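Local coordinates for D-isomer specific 2-hydroxyacid dehydrogenase family protein (Aeromonas salmonicida subsp. salmonicida, PDB 3HG7) that probably acts as an NAD-dependent oxidoreductase of the D-isomer specific 2-hydroxyacid dehydrogenase family, at residues Q13-Y18 / R34-S39; L9-D14 / A56-L61; Q136-R141 / K160-K165; I151-A156 / E175-D180; A25-L30 / I292-Y297. The protein carries 1 engineered substitution. All blocks are in the same frame, centred on the assembly; numbering follows the deposited sequence.

Interaction 1. Residues Q13-Y18 / R34-S39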
# COMPACT_ATOMS: atom_id res chain seq x y z
N GLN A 13 -7.73 -14.22 6.77
CA GLN A 13 -8.27 -14.94 5.60
C GLN A 13 -7.23 -15.96 5.14
O GLN A 13 -7.57 -16.94 4.50
CB GLN A 13 -8.65 -13.99 4.47
CG GLN A 13 -7.52 -13.16 3.91
CD GLN A 13 -8.02 -12.22 2.82
OE1 GLN A 13 -7.72 -12.40 1.65
NE2 GLN A 13 -8.83 -11.22 3.21
N ASP A 14 -5.96 -15.76 5.55
CA ASP A 14 -4.90 -16.71 5.26
C ASP A 14 -4.58 -17.69 6.40
O ASP A 14 -3.47 -18.25 6.44
CB ASP A 14 -3.63 -15.92 4.86
CG ASP A 14 -3.77 -15.20 3.53
OD1 ASP A 14 -4.37 -15.77 2.58
OD2 ASP A 14 -3.30 -14.04 3.44
N ASN A 15 -5.53 -17.89 7.31
CA ASN A 15 -5.34 -18.80 8.45
C ASN A 15 -4.70 -20.15 8.13
O ASN A 15 -3.85 -20.62 8.87
CB ASN A 15 -6.69 -19.09 9.12
CG ASN A 15 -7.06 -18.06 10.18
OD1 ASN A 15 -6.26 -17.20 10.54
ND2 ASN A 15 -8.29 -18.16 10.70
N ALA A 16 -5.17 -20.81 7.07
CA ALA A 16 -4.67 -22.13 6.76
C ALA A 16 -3.16 -22.09 6.48
O ALA A 16 -2.40 -22.92 7.01
CB ALA A 16 -5.46 -22.76 5.59
N HIS A 17 -2.74 -21.09 5.71
CA HIS A 17 -1.34 -20.88 5.38
C HIS A 17 -0.56 -20.49 6.65
O HIS A 17 0.47 -21.08 6.96
CB HIS A 17 -1.22 -19.78 4.31
CG HIS A 17 0.06 -19.82 3.52
ND1 HIS A 17 0.21 -19.18 2.30
CD2 HIS A 17 1.24 -20.45 3.75
CE1 HIS A 17 1.43 -19.39 1.84
NE2 HIS A 17 2.08 -20.17 2.71
N TYR A 18 -1.08 -19.53 7.41
CA TYR A 18 -0.38 -19.15 8.67
C TYR A 18 -0.21 -20.32 9.64
O TYR A 18 0.84 -20.46 10.30
CB TYR A 18 -1.08 -17.96 9.36
CG TYR A 18 -0.81 -16.68 8.63
CD1 TYR A 18 0.52 -16.24 8.44
CD2 TYR A 18 -1.85 -15.88 8.15
CE1 TYR A 18 0.79 -15.07 7.72
CE2 TYR A 18 -1.59 -14.71 7.46
CZ TYR A 18 -0.27 -14.31 7.25
OH TYR A 18 0.02 -13.13 6.56
N ARG A 34 -7.10 -21.21 16.01
CA ARG A 34 -7.49 -20.62 14.75
C ARG A 34 -8.99 -20.37 14.76
O ARG A 34 -9.77 -21.22 15.21
CB ARG A 34 -7.09 -21.59 13.64
CG ARG A 34 -7.65 -21.33 12.30
CD ARG A 34 -7.07 -22.35 11.31
NE ARG A 34 -7.81 -22.36 10.07
CZ ARG A 34 -7.63 -23.22 9.08
NH1 ARG A 34 -6.68 -24.14 9.16
NH2 ARG A 34 -8.38 -23.13 7.98
N ALA A 35 -9.42 -19.22 14.24
CA ALA A 35 -10.87 -19.02 14.02
C ALA A 35 -11.13 -18.47 12.64
O ALA A 35 -10.67 -17.39 12.34
CB ALA A 35 -11.45 -18.11 15.09
N ASP A 36 -11.86 -19.24 11.81
CA ASP A 36 -12.12 -18.87 10.41
C ASP A 36 -13.35 -18.00 10.19
O ASP A 36 -13.59 -17.53 9.07
CB ASP A 36 -12.22 -20.13 9.51
CG ASP A 36 -10.84 -20.67 9.09
OD1 ASP A 36 -9.80 -20.33 9.69
OD2 ASP A 36 -10.80 -21.48 8.14
N ASN A 37 -14.14 -17.80 11.26
CA ASN A 37 -15.21 -16.81 11.25
C ASN A 37 -15.31 -16.07 12.58
O ASN A 37 -14.58 -16.38 13.53
CB ASN A 37 -16.55 -17.47 10.87
CG ASN A 37 -17.02 -18.50 11.90
OD1 ASN A 37 -16.48 -18.60 13.02
ND2 ASN A 37 -18.03 -19.29 11.53
N GLN A 38 -16.18 -15.07 12.63
CA GLN A 38 -16.28 -14.24 13.83
C GLN A 38 -16.90 -14.99 14.99
O GLN A 38 -16.46 -14.82 16.13
CB GLN A 38 -17.02 -12.90 13.59
CG GLN A 38 -17.07 -12.08 14.92
CD GLN A 38 -17.86 -10.79 14.85
OE1 GLN A 38 -17.75 -10.01 13.89
NE2 GLN A 38 -18.69 -10.55 15.88
N SER A 39 -17.88 -15.83 14.70
CA SER A 39 -18.55 -16.62 15.72
C SER A 39 -17.58 -17.52 16.52
O SER A 39 -17.62 -17.55 17.76
CB SER A 39 -19.69 -17.45 15.10
OG SER A 39 -20.33 -18.21 16.12
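Asn15 and Asp36 meet at the carboxyl ends of two neighbouring parallel strands, 6-11 and 30-34, of the five-stranded sheet, where the chain leaves one strand for helix 15-24 and the other for helix 38-44. Asn15 ND2 donates to Asp36 OD1 at 2.8 Å, almost straight (171°) and in the amide plane. A second, weak bond runs from Asn15 ND2 to Ala35 O at 3.0 Å. Asp36 OD1 also accepts from Arg34 NE at 2.9 Å, and the two donors arrive from opposite faces of the carboxylate plane. Arg34 grips Asp36 side-on, its NH2 taking OD2, which fixes the rotation of the carboxylate presented to Asn15. The extended Arg34 chain passes Asn15 CB, with one guanidinium face against Asn15 C and Ala16 CA. Its NH1 has a second charged partner, Glu19, on helix 15-24. Asn15 is itself positioned by OD1, which accepts from Ser12 N. Ala16 CA stands 3.6 Å above the Arg34 guanidinium plane, offset toward its rim.

Interaction 2. Residues L9-D14 / A56-L61; sequences LLLSQD and ARAKPL
Leu11 and Arg57 mark the closest backbone approach, with CA atoms 6.7 Å apart where the end of strand 6-11 passes the short helix 55-58. No direct hydrogen bond joins the two segments, and the contact rests on Leu11. Its CG lies anti to the backbone N (chi1 180°); chi2, 61°, places the methyls, CD1 toward Arg57 and CD2 toward Ala58 and Leu61. Leu11 CD1 lies 3.3 Å from Arg57 NH2, while Leu11 CD2 meets Leu61 CD1 at 3.6 Å. Arg57 was modelled in two conformations, and the details of its end hold for this one. The chain is bent at chi3 (72°), and one guanidinium face lies over the backbone of the outgoing strand: Leu11 C sits 4.2 Å above the centre of the Arg57 group, and Ser12 N is offset toward the rim. This places the contact at the carboxyl end of a parallel alpha/beta sheet, with Leu11 also touching Ala53 of strand 50-53 and Ala41 of helix 38-44. A water in the guanidinium plane accepts from Arg57 NH1 at 2.6 Å and donates to Ser12 O at 2.7 Å, linking arginine and loop. That loop contains an ST turn, in which Ser12 OG accepts from Asp14 N at 2.9 Å. The Ser12 hydroxyl has a further partner in Glu54 OE2, and Glu54 OE1 receives Gln13 N.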
# COMPACT_ATOMS: atom_id res chain seq x y z
N LEU A 9 -3.95 -16.52 18.73
CA LEU A 9 -5.16 -16.75 17.92
C LEU A 9 -4.94 -16.21 16.51
O LEU A 9 -4.56 -15.05 16.38
CB LEU A 9 -6.39 -16.09 18.55
CG LEU A 9 -7.72 -16.24 17.76
CD1 LEU A 9 -8.11 -17.71 17.63
CD2 LEU A 9 -8.86 -15.50 18.50
N LEU A 10 -5.24 -17.04 15.49
CA LEU A 10 -5.12 -16.65 14.07
C LEU A 10 -6.52 -16.28 13.59
O LEU A 10 -7.43 -17.08 13.70
CB LEU A 10 -4.62 -17.84 13.25
CG LEU A 10 -3.21 -18.31 13.64
CD1 LEU A 10 -2.85 -19.51 12.84
CD2 LEU A 10 -2.22 -17.17 13.35
N LEU A 11 -6.67 -15.03 13.15
CA LEU A 11 -7.94 -14.48 12.69
C LEU A 11 -7.67 -13.76 11.34
O LEU A 11 -7.87 -12.52 11.19
CB LEU A 11 -8.48 -13.53 13.74
CG LEU A 11 -9.79 -12.80 13.54
CD1 LEU A 11 -10.92 -13.79 13.40
CD2 LEU A 11 -10.00 -11.92 14.76
N SER A 12 -7.22 -14.56 10.37
CA SER A 12 -6.83 -14.09 9.04
C SER A 12 -7.51 -14.88 7.91
O SER A 12 -7.76 -16.07 8.05
CB SER A 12 -5.32 -14.22 8.86
OG SER A 12 -4.95 -13.88 7.52
N GLN A 13 -7.73 -14.22 6.77
CA GLN A 13 -8.27 -14.94 5.60
C GLN A 13 -7.23 -15.96 5.14
O GLN A 13 -7.57 -16.94 4.50
CB GLN A 13 -8.65 -13.99 4.47
CG GLN A 13 -7.52 -13.16 3.91
CD GLN A 13 -8.02 -12.22 2.82
OE1 GLN A 13 -7.72 -12.40 1.65
NE2 GLN A 13 -8.83 -11.22 3.21
N ASP A 14 -5.96 -15.76 5.55
CA ASP A 14 -4.90 -16.71 5.26
C ASP A 14 -4.58 -17.69 6.40
O ASP A 14 -3.47 -18.25 6.44
CB ASP A 14 -3.63 -15.92 4.86
CG ASP A 14 -3.77 -15.20 3.53
OD1 ASP A 14 -4.37 -15.77 2.58
OD2 ASP A 14 -3.30 -14.04 3.44
N ALA A 56 -9.57 -5.29 10.30
CA ALA A 56 -11.05 -5.33 10.24
C ALA A 56 -11.64 -6.58 10.88
O ALA A 56 -12.76 -6.55 11.36
CB ALA A 56 -11.54 -5.18 8.82
N ARG A 57 -10.92 -7.69 10.87
CA ARG A 57 -11.47 -8.85 11.54
C ARG A 57 -11.34 -8.83 13.03
O ARG A 57 -12.23 -9.32 13.74
CB ARG A 57 -10.97 -10.13 10.94
CG ARG A 57 -11.93 -10.51 9.86
CD ARG A 57 -11.58 -11.75 9.22
NE ARG A 57 -11.83 -12.88 10.09
CZ ARG A 57 -11.49 -14.09 9.70
NH1 ARG A 57 -10.97 -14.19 8.48
NH2 ARG A 57 -11.64 -15.15 10.47
N ALA A 58 -10.27 -8.26 13.52
CA ALA A 58 -10.06 -8.18 14.97
C ALA A 58 -10.94 -7.13 15.62
O ALA A 58 -11.40 -7.31 16.75
CB ALA A 58 -8.60 -7.88 15.24
N LYS A 59 -11.16 -6.01 14.92
CA LYS A 59 -11.82 -4.83 15.51
C LYS A 59 -13.11 -5.07 16.31
O LYS A 59 -13.21 -4.55 17.43
CB LYS A 59 -12.00 -3.69 14.48
CG LYS A 59 -12.56 -2.40 15.10
CD LYS A 59 -12.67 -1.24 14.10
CE LYS A 59 -12.92 0.07 14.84
NZ LYS A 59 -12.68 1.26 13.93
N PRO A 60 -14.08 -5.86 15.76
CA PRO A 60 -15.32 -6.17 16.51
C PRO A 60 -15.12 -7.11 17.70
O PRO A 60 -16.02 -7.26 18.52
CB PRO A 60 -16.20 -6.86 15.46
CG PRO A 60 -15.27 -7.29 14.38
CD PRO A 60 -14.20 -6.27 14.35
N LEU A 61 -13.96 -7.76 17.79
CA LEU A 61 -13.70 -8.72 18.86
C LEU A 61 -12.80 -8.11 19.94
O LEU A 61 -12.65 -8.69 21.03
CB LEU A 61 -13.05 -9.99 18.26
CG LEU A 61 -13.98 -10.84 17.37
CD1 LEU A 61 -13.24 -11.71 16.39
CD2 LEU A 61 -14.81 -11.71 18.26
O HOH W 1 -10.39 -16.73 8.28

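Interaction 3. Residues Q136-R141 / K160-K165; sequences QGLKGR and KHFGMK
Leu138 and Phe162 cross obliquely: Leu138 CD1 meets Phe162 CB at 4.0 Å and lies almost as near its CG. On each residue CG is anti to the carbonyl carbon, beside the backbone N. Met164 CG packs on the turn's backbone, 3.6 Å from Leu138 O, and Met164 CB lies 3.3 Å from Arg141 O. Two backbone hydrogen bonds join the segments beside them. Gly140 N donates to Gly163 O at 2.8 Å, and Lys165 N donates to Arg141 O at 2.8 Å. Both glycines have positive phi: Gly140 lies in a type II turn from Leu138 to Arg141, and Gly163 is the C' residue of the Schellman motif ending helix 150-161. The contact therefore joins the entry to strand 142-146 with the turn into strand 165-169, across one beta-alpha-beta unit of the Rossmann-type sheet. Helix 100-115 packs on it, through Leu111, Leu112 and Met115 against Leu138 and Phe108 against Met164.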
# COMPACT_ATOMS: atom_id res chain seq x y z
N GLN A 136 6.67 5.42 -27.33
CA GLN A 136 8.01 5.81 -26.90
C GLN A 136 8.58 4.84 -25.87
O GLN A 136 7.84 4.14 -25.20
CB GLN A 136 8.01 7.23 -26.29
CG GLN A 136 7.60 8.35 -27.27
CD GLN A 136 8.36 9.66 -27.06
OE1 GLN A 136 9.08 9.83 -26.07
NE2 GLN A 136 8.22 10.58 -28.01
N GLY A 137 9.90 4.84 -25.73
CA GLY A 137 10.51 4.05 -24.65
C GLY A 137 10.53 4.83 -23.37
O GLY A 137 10.27 6.03 -23.37
N LEU A 138 10.87 4.15 -22.26
CA LEU A 138 11.07 4.81 -20.99
C LEU A 138 12.41 5.55 -20.86
O LEU A 138 12.55 6.41 -19.99
CB LEU A 138 10.96 3.80 -19.86
CG LEU A 138 9.54 3.25 -19.67
CD1 LEU A 138 9.52 2.36 -18.45
CD2 LEU A 138 8.57 4.42 -19.50
N LYS A 139 13.36 5.26 -21.75
CA LYS A 139 14.70 5.87 -21.64
C LYS A 139 14.61 7.39 -21.53
O LYS A 139 14.04 8.06 -22.38
CB LYS A 139 15.58 5.53 -22.85
CG LYS A 139 15.30 4.15 -23.44
CD LYS A 139 15.43 4.13 -24.96
CE LYS A 139 16.55 3.22 -25.43
NZ LYS A 139 15.97 1.97 -25.97
N GLY A 140 15.19 7.92 -20.47
CA GLY A 140 15.32 9.36 -20.32
C GLY A 140 14.10 10.11 -19.81
O GLY A 140 14.15 11.32 -19.64
N ARG A 141 13.01 9.40 -19.57
CA ARG A 141 11.82 10.00 -19.00
C ARG A 141 12.01 10.18 -17.50
O ARG A 141 12.86 9.51 -16.91
CB ARG A 141 10.63 9.08 -19.24
CG ARG A 141 10.58 8.51 -20.62
CD ARG A 141 9.74 9.36 -21.49
NE ARG A 141 8.37 9.50 -21.00
CZ ARG A 141 7.36 9.89 -21.76
NH1 ARG A 141 6.15 10.03 -21.25
NH2 ARG A 141 7.57 10.13 -23.06
N LYS A 160 15.42 3.68 -12.52
CA LYS A 160 16.81 3.85 -12.95
C LYS A 160 17.23 2.69 -13.86
O LYS A 160 17.90 2.90 -14.86
CB LYS A 160 17.77 4.05 -11.75
CG LYS A 160 18.14 5.52 -11.54
CD LYS A 160 19.46 5.88 -12.29
CE LYS A 160 19.39 7.17 -13.13
NZ LYS A 160 18.63 8.25 -12.47
N HIS A 161 16.80 1.48 -13.52
CA HIS A 161 17.01 0.30 -14.37
C HIS A 161 16.44 0.53 -15.77
O HIS A 161 17.06 0.14 -16.78
CB HIS A 161 16.36 -0.95 -13.78
CG HIS A 161 16.47 -2.13 -14.69
ND1 HIS A 161 17.66 -2.82 -14.87
CD2 HIS A 161 15.59 -2.67 -15.56
CE1 HIS A 161 17.47 -3.78 -15.76
NE2 HIS A 161 16.22 -3.70 -16.20
N PHE A 162 15.28 1.17 -15.83
CA PHE A 162 14.64 1.45 -17.14
C PHE A 162 15.16 2.74 -17.78
O PHE A 162 14.67 3.18 -18.82
CB PHE A 162 13.10 1.38 -17.02
CG PHE A 162 12.58 -0.01 -16.98
CD1 PHE A 162 12.58 -0.81 -18.12
CD2 PHE A 162 12.11 -0.55 -15.79
CE1 PHE A 162 12.11 -2.12 -18.07
CE2 PHE A 162 11.62 -1.86 -15.74
CZ PHE A 162 11.62 -2.64 -16.86
N GLY A 163 16.20 3.32 -17.18
CA GLY A 163 16.92 4.42 -17.82
C GLY A 163 16.19 5.72 -17.61
O GLY A 163 16.44 6.69 -18.32
N MET A 164 15.27 5.73 -16.64
CA MET A 164 14.56 6.95 -16.24
C MET A 164 15.42 7.82 -15.32
O MET A 164 16.27 7.31 -14.61
CB MET A 164 13.25 6.58 -15.52
CG MET A 164 12.17 6.05 -16.46
SD MET A 164 10.76 5.36 -15.65
CE MET A 164 9.63 6.76 -15.63
N LYS A 165 15.16 9.13 -15.34
CA LYS A 165 15.62 10.03 -14.30
C LYS A 165 14.69 9.78 -13.12
O LYS A 165 13.48 9.56 -13.32
CB LYS A 165 15.53 11.50 -14.73
CG LYS A 165 16.53 11.88 -15.84
CD LYS A 165 16.85 13.41 -15.90
CE LYS A 165 16.95 14.13 -14.51
NZ LYS A 165 17.67 13.40 -13.40

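Interaction 4. Residues I151-A156 / E175-D180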
# COMPACT_ATOMS: atom_id res chain seq x y z
N ILE A 151 9.55 1.34 -0.01
CA ILE A 151 8.69 1.24 -1.21
C ILE A 151 9.18 2.23 -2.28
O ILE A 151 9.43 1.84 -3.44
CB ILE A 151 7.20 1.45 -0.91
CG1 ILE A 151 6.67 0.32 -0.01
CG2 ILE A 151 6.38 1.43 -2.21
CD1 ILE A 151 5.19 0.43 0.33
N GLY A 152 9.33 3.50 -1.90
CA GLY A 152 9.82 4.54 -2.83
C GLY A 152 11.16 4.18 -3.42
O GLY A 152 11.37 4.34 -4.64
N GLN A 153 12.08 3.73 -2.56
CA GLN A 153 13.40 3.30 -3.01
C GLN A 153 13.36 2.16 -4.02
O GLN A 153 14.06 2.20 -5.02
CB GLN A 153 14.29 2.92 -1.83
CG GLN A 153 14.83 4.09 -1.03
CD GLN A 153 15.35 3.64 0.32
OE1 GLN A 153 16.26 2.81 0.40
NE2 GLN A 153 14.74 4.15 1.39
N HIS A 154 12.53 1.15 -3.78
CA HIS A 154 12.53 0.04 -4.76
C HIS A 154 12.03 0.50 -6.14
O HIS A 154 12.64 0.17 -7.18
CB HIS A 154 11.79 -1.20 -4.26
CG HIS A 154 12.24 -2.46 -4.94
ND1 HIS A 154 11.81 -2.81 -6.20
CD2 HIS A 154 13.08 -3.44 -4.54
CE1 HIS A 154 12.36 -3.96 -6.55
NE2 HIS A 154 13.15 -4.36 -5.56
N ILE A 155 10.96 1.30 -6.14
CA ILE A 155 10.40 1.82 -7.39
C ILE A 155 11.43 2.71 -8.05
O ILE A 155 11.50 2.80 -9.30
CB ILE A 155 9.11 2.65 -7.13
CG1 ILE A 155 8.01 1.76 -6.51
CG2 ILE A 155 8.56 3.25 -8.41
CD1 ILE A 155 6.96 2.57 -5.84
N ALA A 156 12.24 3.36 -7.23
CA ALA A 156 13.35 4.19 -7.73
C ALA A 156 14.41 3.36 -8.47
O ALA A 156 14.77 3.70 -9.63
CB ALA A 156 13.97 4.97 -6.59
N GLU A 175 18.88 12.43 1.01
CA GLU A 175 19.20 11.68 -0.20
C GLU A 175 19.14 10.18 0.12
O GLU A 175 19.80 9.71 1.04
CB GLU A 175 20.58 12.06 -0.74
CG GLU A 175 20.70 13.49 -1.25
CD GLU A 175 19.98 13.70 -2.57
OE1 GLU A 175 18.88 14.29 -2.55
OE2 GLU A 175 20.50 13.27 -3.62
N ARG A 176 18.31 9.44 -0.61
CA ARG A 176 18.22 7.99 -0.42
C ARG A 176 18.64 7.21 -1.67
O ARG A 176 18.66 7.77 -2.78
CB ARG A 176 16.83 7.58 0.10
CG ARG A 176 16.77 7.39 1.63
CD ARG A 176 16.31 8.64 2.38
NE ARG A 176 16.36 8.46 3.84
CZ ARG A 176 15.58 9.10 4.72
NH1 ARG A 176 14.66 9.96 4.31
NH2 ARG A 176 15.72 8.85 6.02
N ALA A 177 18.98 5.93 -1.48
CA ALA A 177 19.45 5.09 -2.58
C ALA A 177 18.40 4.95 -3.69
O ALA A 177 17.22 4.78 -3.41
CB ALA A 177 19.88 3.72 -2.07
N GLY A 178 18.85 5.04 -4.94
CA GLY A 178 17.95 4.88 -6.08
C GLY A 178 17.44 6.19 -6.64
O GLY A 178 17.08 6.26 -7.81
N PHE A 179 17.39 7.23 -5.81
CA PHE A 179 16.99 8.56 -6.25
C PHE A 179 18.20 9.40 -6.74
O PHE A 179 19.21 9.54 -6.03
CB PHE A 179 16.26 9.32 -5.14
CG PHE A 179 14.99 8.67 -4.68
CD1 PHE A 179 13.76 9.08 -5.19
CD2 PHE A 179 15.00 7.65 -3.73
CE1 PHE A 179 12.56 8.48 -4.77
CE2 PHE A 179 13.81 7.04 -3.31
CZ PHE A 179 12.58 7.47 -3.83
N ASP A 180 18.08 9.97 -7.94
CA ASP A 180 19.05 10.96 -8.43
C ASP A 180 19.19 12.16 -7.51
O ASP A 180 20.30 12.67 -7.24
CB ASP A 180 18.65 11.44 -9.81
CG ASP A 180 18.75 10.36 -10.85
OD1 ASP A 180 19.51 9.40 -10.62
OD2 ASP A 180 18.07 10.47 -11.89
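Phe179 turns one ring face to Ala156 in a CH-pi contact: Ala156 CB lies 3.9 Å from the Phe179 ring centroid and only 10° off the ring normal. Phe179 CG is anti to the carbonyl carbon (chi1 -61°), beside its own backbone N. The far end of the ring comes to the helix backbone, with Phe179 CZ 3.5 Å from Gly152 O and Phe179 CE2 3.8 Å from Gln153 CA. Gln153 crosses the phenylalanine at about a right angle. Gln153 CG lies in the ring plane at its edge, 3.9 Å from Phe179 CE2. The same Gln153 CG is 3.4 Å from Ala177 O. The glutamine chain is extended beyond CG, and its amide lies nearly parallel to the Arg176 guanidinium, the planes 3° apart; the touch itself is between NE2 and Arg176 CG. That NE2 has its polar partner in Thr148 O, in the turn before the helix. Gly152 is the last glycine of a GxGxxG pattern, consistent with the dinucleotide-binding helix of a Rossmann-type domain, against which the loop from strand 165-169 to strand 181-183 folds back. A type II turn from Arg176 to Phe179 shapes this loop. Gly178 O lies 3.6 Å from Ala156 CB. A CB on Gly178 would point at the helix, 3.1 Å from Ala156 CB, and at these backbone angles would also crowd the preceding carbonyl. Behind the contact, Ile145 and Val166 of two adjacent strands touch both Ala156 and Phe179.

Interaction 5. Residues A25-L30 / I292-Y297; sequences AHLPHL and IFVRNY
Leu27 places its branch between Val294 and Tyr297, one turn apart on helix 286-301: Leu27 CD2 is 4.1 Å from Val294 CG1 and 3.9 Å from Tyr297 CD2. The arrangement is a helix packed against the sheet of the alpha/beta domain formed by the N-terminal part of the chain, so that a helix near the C-terminus covers the link from helix 15-24 to strand 30-34. Leu27 and Tyr297 run alongside each other, pointing opposite ways. The other leucine methyl, CD1, lies at the edge of the Phe293 ring, near its plane, and that ring meets Trp70 with the planes about 10° apart. Ala25 CB adds a contact of 4.1 Å with Val294 CG2. Tyr297 CG is anti to the backbone N (chi1 178°), and the ring's far end reaches the loop. There it meets Leu30 tip to tip, with Tyr297 CE1 4.0 Å from Leu30 CD2, while Leu30 also rests on Leu8 of strand 6-11. Phe293 and Tyr297 both touch Ile50 of strand 50-53, which ties the apolar centre to the sheet. At the polar edge the Tyr297 hydroxyl lies near Pro28 O. A water bridges the same hydroxyl to the loop, 2.8 Å from Tyr297 OH and donating to His29 O at 2.9 Å.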
# COMPACT_ATOMS: atom_id res chain seq x y z
N ALA A 25 7.40 -23.72 12.32
CA ALA A 25 8.39 -22.91 13.05
C ALA A 25 8.73 -23.45 14.43
O ALA A 25 9.73 -23.02 15.03
CB ALA A 25 7.90 -21.48 13.16
N HIS A 26 7.90 -24.37 14.92
CA HIS A 26 8.12 -25.03 16.22
C HIS A 26 8.52 -24.01 17.30
O HIS A 26 9.69 -23.91 17.68
CB HIS A 26 9.17 -26.15 16.07
CG HIS A 26 9.07 -27.22 17.12
ND1 HIS A 26 7.87 -27.70 17.58
CD2 HIS A 26 10.03 -27.92 17.77
CE1 HIS A 26 8.09 -28.64 18.49
NE2 HIS A 26 9.40 -28.79 18.62
N LEU A 27 7.53 -23.24 17.76
CA LEU A 27 7.71 -22.23 18.79
C LEU A 27 7.25 -22.87 20.08
O LEU A 27 6.10 -23.29 20.19
CB LEU A 27 6.86 -20.99 18.48
CG LEU A 27 6.99 -20.42 17.06
CD1 LEU A 27 5.72 -19.70 16.61
CD2 LEU A 27 8.19 -19.50 16.88
N PRO A 28 8.17 -22.99 21.05
CA PRO A 28 7.81 -23.68 22.28
C PRO A 28 6.89 -22.83 23.15
O PRO A 28 6.90 -21.61 23.04
CB PRO A 28 9.17 -23.92 22.96
CG PRO A 28 10.04 -22.82 22.43
CD PRO A 28 9.58 -22.53 21.03
N HIS A 29 6.09 -23.47 23.99
CA HIS A 29 5.24 -22.78 24.94
C HIS A 29 4.24 -21.84 24.24
O HIS A 29 3.87 -20.79 24.78
CB HIS A 29 6.07 -21.98 25.96
CG HIS A 29 7.45 -22.53 26.23
ND1 HIS A 29 7.66 -23.70 26.92
CD2 HIS A 29 8.67 -22.05 25.91
CE1 HIS A 29 8.96 -23.93 27.00
NE2 HIS A 29 9.60 -22.94 26.39
N LEU A 30 3.80 -22.22 23.03
CA LEU A 30 2.80 -21.41 22.34
C LEU A 30 1.68 -22.27 21.78
O LEU A 30 1.92 -23.06 20.88
CB LEU A 30 3.42 -20.60 21.20
CG LEU A 30 2.47 -19.66 20.46
CD1 LEU A 30 1.95 -18.56 21.40
CD2 LEU A 30 3.12 -19.05 19.23
N ILE A 292 8.03 -12.13 9.66
CA ILE A 292 7.93 -10.93 10.52
C ILE A 292 7.39 -11.31 11.90
O ILE A 292 7.93 -10.86 12.93
CB ILE A 292 7.05 -9.83 9.89
CG1 ILE A 292 7.79 -9.21 8.69
CG2 ILE A 292 6.71 -8.72 10.88
CD1 ILE A 292 6.89 -8.27 7.84
N PHE A 293 6.36 -12.15 11.90
CA PHE A 293 5.77 -12.62 13.15
C PHE A 293 6.79 -13.38 14.00
O PHE A 293 6.98 -13.07 15.18
CB PHE A 293 4.53 -13.49 12.91
CG PHE A 293 3.97 -14.06 14.20
CD1 PHE A 293 3.07 -13.33 14.97
CD2 PHE A 293 4.41 -15.29 14.68
CE1 PHE A 293 2.58 -13.83 16.19
CE2 PHE A 293 3.98 -15.80 15.91
CZ PHE A 293 3.04 -15.07 16.67
N VAL A 294 7.47 -14.36 13.42
CA VAL A 294 8.41 -15.16 14.21
C VAL A 294 9.61 -14.34 14.74
O VAL A 294 10.03 -14.55 15.88
CB VAL A 294 8.86 -16.42 13.42
CG1 VAL A 294 10.07 -17.11 14.07
CG2 VAL A 294 7.69 -17.37 13.27
N ARG A 295 10.13 -13.39 13.95
CA ARG A 295 11.22 -12.53 14.45
C ARG A 295 10.72 -11.65 15.60
O ARG A 295 11.39 -11.51 16.61
CB ARG A 295 11.88 -11.69 13.32
CG ARG A 295 12.69 -12.49 12.29
CD ARG A 295 13.49 -11.57 11.32
NE ARG A 295 12.78 -10.31 11.03
CZ ARG A 295 12.24 -9.99 9.86
NH1 ARG A 295 11.60 -8.83 9.73
NH2 ARG A 295 12.32 -10.82 8.83
N ASN A 296 9.52 -11.09 15.44
CA ASN A 296 8.90 -10.30 16.51
C ASN A 296 8.56 -11.14 17.73
O ASN A 296 8.66 -10.67 18.86
CB ASN A 296 7.66 -9.57 15.99
CG ASN A 296 7.95 -8.11 15.58
OD1 ASN A 296 8.98 -7.52 15.95
ND2 ASN A 296 7.01 -7.52 14.85
N TYR A 297 8.18 -12.40 17.51
CA TYR A 297 7.87 -13.30 18.63
C TYR A 297 9.10 -13.52 19.51
O TYR A 297 9.02 -13.42 20.74
CB TYR A 297 7.31 -14.64 18.11
CG TYR A 297 7.01 -15.62 19.22
CD1 TYR A 297 5.84 -15.53 19.95
CD2 TYR A 297 7.89 -16.66 19.50
CE1 TYR A 297 5.57 -16.43 20.97
CE2 TYR A 297 7.64 -17.56 20.51
CZ TYR A 297 6.48 -17.44 21.25
OH TYR A 297 6.21 -18.34 22.26
O HOH W 2 4.92 -18.07 24.76

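In the fold
The five contacts fall into two groups, one on each parallel beta-sheet. Interactions 1, 2 and 5 belong to the five-stranded one; interactions 3 and 4 belong to the seven-stranded one, in the NAD-binding domain. Interactions 1 and 2 share Gln13 and Asp14 and touch, their centres 7 Å apart, while the centres of interactions 1 and 5 are about 18 Å apart. Interactions 3 and 4 both use helix 150-161, with centres 15 Å apart. Centres of interactions 1 and 3 are 44 Å apart. Along the chain, interactions 1 and 2 close before 3 and 4 open, and the segments of 3 and 4 alternate. Interaction 5 spans both, so the chain returns to the first sheet after building the second, consistent with the two-domain family architecture.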